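Local coordinates for DNA mismatch repair protein PMS1 (Saccharomyces cerevisiae, PDB 3H4L) that binds ATP, and probably hydrolyses it, through its N-terminal GHKL-type domain as part of its work in DNA mismatch repair, at residues Thr139-Lys143 against Gly144-Leu148. Numbering follows the deposited sequence.
Sequences TSRNK and GTTVL. With ANP (phosphoaminophosphonic acid-adenylate ester), chain E.
With CG set between its backbone N and carbonyl carbon (chi1 69°) and a bend at chi3 (-85°), the side chain of Arg141 curls back toward the following strand and lays its guanidinium on the backbone of Gly144 and Thr145. One face lies over Gly144 C, 3.4 Å from Arg141 CZ, and over Thr145 N, both toward the rim of the group. Two hydrogen bonds to the turn itself hold the group: Arg141 NE donates to Asn142 O at 2.8 Å, nearly in line with that carbonyl (C=O...N 159°), while NH2 reaches Lys143 O at 3.1 Å, within the guanidinium plane but from above the carbonyl plane. NH2 also hydrogen-bonds to Asp61 O of the neighbouring strand 56-61. The edge at NH1 faces Thr146, whose OG1 hydrogen-bonds to Ser60 OG. Gly144 adopts backbone angles that call for glycine. One residue on, Thr145 turns away from the arginine and to the adenine, its OG1 3.5 Å from ANP N1 and hydrogen-bonded to Thr115, while its backbone N hydrogen-bonds to Asp61 OD1. A cationic group thus gathers successive carbonyls of the connection between strands 133-140 and 144-150, probably steadying the backbone that carries Thr145 into the nucleotide pocket.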
loop_
_atom_site.group_PDB
_atom_site.type_symbol
_atom_site.label_atom_id
_atom_site.label_comp_id
_atom_site.label_asym_id
_atom_site.label_seq_id
_atom_site.Cartn_x
_atom_site.Cartn_y
_atom_site.Cartn_z
ATOM N N THR B 139 29.289 1.069 7.150
ATOM C CA THR B 139 28.311 1.798 6.345
ATOM C C THR B 139 27.976 3.097 7.046
ATOM O O THR B 139 28.565 3.431 8.071
ATOM C CB THR B 139 26.993 1.010 6.213
ATOM O OG1 THR B 139 27.288 -0.367 5.967
ATOM C CG2 THR B 139 26.151 1.544 5.062
ATOM N N SER B 140 27.012 3.823 6.503
ATOM C CA SER B 140 26.593 5.073 7.109
ATOM C C SER B 140 25.084 5.110 7.166
ATOM O O SER B 140 24.407 4.414 6.412
ATOM C CB SER B 140 27.058 6.268 6.277
ATOM O OG SER B 140 26.256 6.410 5.111
ATOM N N ARG B 141 24.566 5.929 8.070
ATOM C CA ARG B 141 23.131 6.129 8.211
ATOM C C ARG B 141 22.870 7.103 9.339
ATOM O O ARG B 141 23.667 7.200 10.272
ATOM C CB ARG B 141 22.384 4.811 8.459
ATOM C CG ARG B 141 22.603 4.128 9.793
ATOM C CD ARG B 141 21.330 3.350 10.162
ATOM N NE ARG B 141 20.348 4.210 10.830
ATOM C CZ ARG B 141 19.027 4.036 10.804
ATOM N NH1 ARG B 141 18.492 3.032 10.132
ATOM N NH2 ARG B 141 18.240 4.870 11.468
ATOM N N ASN B 142 21.771 7.848 9.237
ATOM C CA ASN B 142 21.428 8.811 10.272
ATOM C C ASN B 142 21.173 8.049 11.568
ATOM O O ASN B 142 21.122 6.808 11.572
ATOM C CB ASN B 142 20.182 9.608 9.875
ATOM C CG ASN B 142 20.311 10.253 8.505
ATOM O OD1 ASN B 142 21.389 10.713 8.122
ATOM N ND2 ASN B 142 19.205 10.299 7.763
ATOM N N LYS B 143 21.013 8.784 12.664
ATOM C CA LYS B 143 20.773 8.165 13.965
ATOM C C LYS B 143 19.621 7.170 13.869
ATOM O O LYS B 143 18.644 7.407 13.165
ATOM C CB LYS B 143 20.437 9.234 15.007
ATOM C CG LYS B 143 20.458 8.730 16.450
ATOM C CD LYS B 143 19.876 9.762 17.415
ATOM C CE LYS B 143 18.408 10.051 17.093
ATOM N NZ LYS B 143 17.747 10.967 18.071
ATOM N N GLY B 144 19.737 6.048 14.568
ATOM C CA GLY B 144 18.662 5.076 14.521
ATOM C C GLY B 144 19.085 3.663 14.185
ATOM O O GLY B 144 20.277 3.331 14.153
ATOM N N THR B 145 18.095 2.822 13.922
ATOM C CA THR B 145 18.360 1.434 13.611
ATOM C C THR B 145 17.399 0.921 12.553
ATOM O O THR B 145 16.257 1.387 12.453
ATOM C CB THR B 145 18.216 0.583 14.881
ATOM O OG1 THR B 145 19.096 1.096 15.889
ATOM C CG2 THR B 145 18.550 -0.873 14.608
ATOM N N THR B 146 17.880 -0.032 11.758
ATOM C CA THR B 146 17.085 -0.664 10.713
ATOM C C THR B 146 17.177 -2.177 10.917
ATOM O O THR B 146 18.266 -2.758 10.848
ATOM C CB THR B 146 17.624 -0.340 9.298
ATOM O OG1 THR B 146 17.534 1.061 9.047
ATOM C CG2 THR B 146 16.815 -1.064 8.250
ATOM N N VAL B 147 16.046 -2.817 11.186
ATOM C CA VAL B 147 16.036 -4.265 11.368
ATOM C C VAL B 147 15.321 -4.896 10.168
ATOM O O VAL B 147 14.200 -4.502 9.796
ATOM C CB VAL B 147 15.321 -4.674 12.679
ATOM C CG1 VAL B 147 15.482 -6.176 12.923
ATOM C CG2 VAL B 147 15.901 -3.899 13.848
ATOM N N LEU B 148 15.979 -5.865 9.550
ATOM C CA LEU B 148 15.400 -6.527 8.398
ATOM C C LEU B 148 15.212 -8.017 8.650
ATOM O O LEU B 148 16.182 -8.741 8.883
ATOM C CB LEU B 148 16.305 -6.335 7.180
ATOM C CG LEU B 148 15.780 -6.976 5.894
ATOM C CD1 LEU B 148 14.551 -6.200 5.425
ATOM C CD2 LEU B 148 16.862 -6.978 4.810
HETATM P PG ANP E . 11.102 -7.157 25.125
HETATM O O1G ANP E . 11.038 -7.302 23.661
HETATM O O2G ANP E . 10.591 -5.887 25.583
HETATM O O3G ANP E . 10.457 -8.270 25.905
HETATM P PB ANP E . 13.857 -6.546 24.650
HETATM O O1B ANP E . 15.029 -6.347 25.548
HETATM O O2B ANP E . 13.445 -5.394 23.868
HETATM N N3B ANP E . 12.671 -7.193 25.512
HETATM P PA ANP E . 14.345 -7.830 22.083
HETATM O O1A ANP E . 13.111 -7.279 21.561
HETATM O O2A ANP E . 14.831 -9.161 21.613
HETATM O O3A ANP E . 14.287 -7.725 23.676
HETATM O "O5'" ANP E . 15.588 -6.946 21.620
HETATM C "C5'" ANP E . 16.515 -6.670 22.600
HETATM C "C4'" ANP E . 17.738 -5.843 22.518
HETATM O "O4'" ANP E . 18.035 -5.501 21.152
HETATM C "C3'" ANP E . 17.196 -4.633 23.201
HETATM O "O3'" ANP E . 17.283 -4.790 24.622
HETATM C "C2'" ANP E . 17.988 -3.527 22.568
HETATM O "O2'" ANP E . 19.152 -3.348 23.353
HETATM C "C1'" ANP E . 18.203 -4.092 21.126
HETATM N N9 ANP E . 17.298 -3.619 20.036
HETATM C C8 ANP E . 16.347 -4.283 19.276
HETATM N N7 ANP E . 15.715 -3.579 18.384
HETATM C C5 ANP E . 16.277 -2.327 18.544
HETATM C C6 ANP E . 16.081 -1.040 17.910
HETATM N N6 ANP E . 15.199 -0.877 16.931
HETATM N N1 ANP E . 16.827 0.070 18.309
HETATM C C2 ANP E . 17.755 -0.051 19.319
HETATM N N3 ANP E . 18.018 -1.216 19.978
HETATM C C4 ANP E . 17.248 -2.313 19.562
#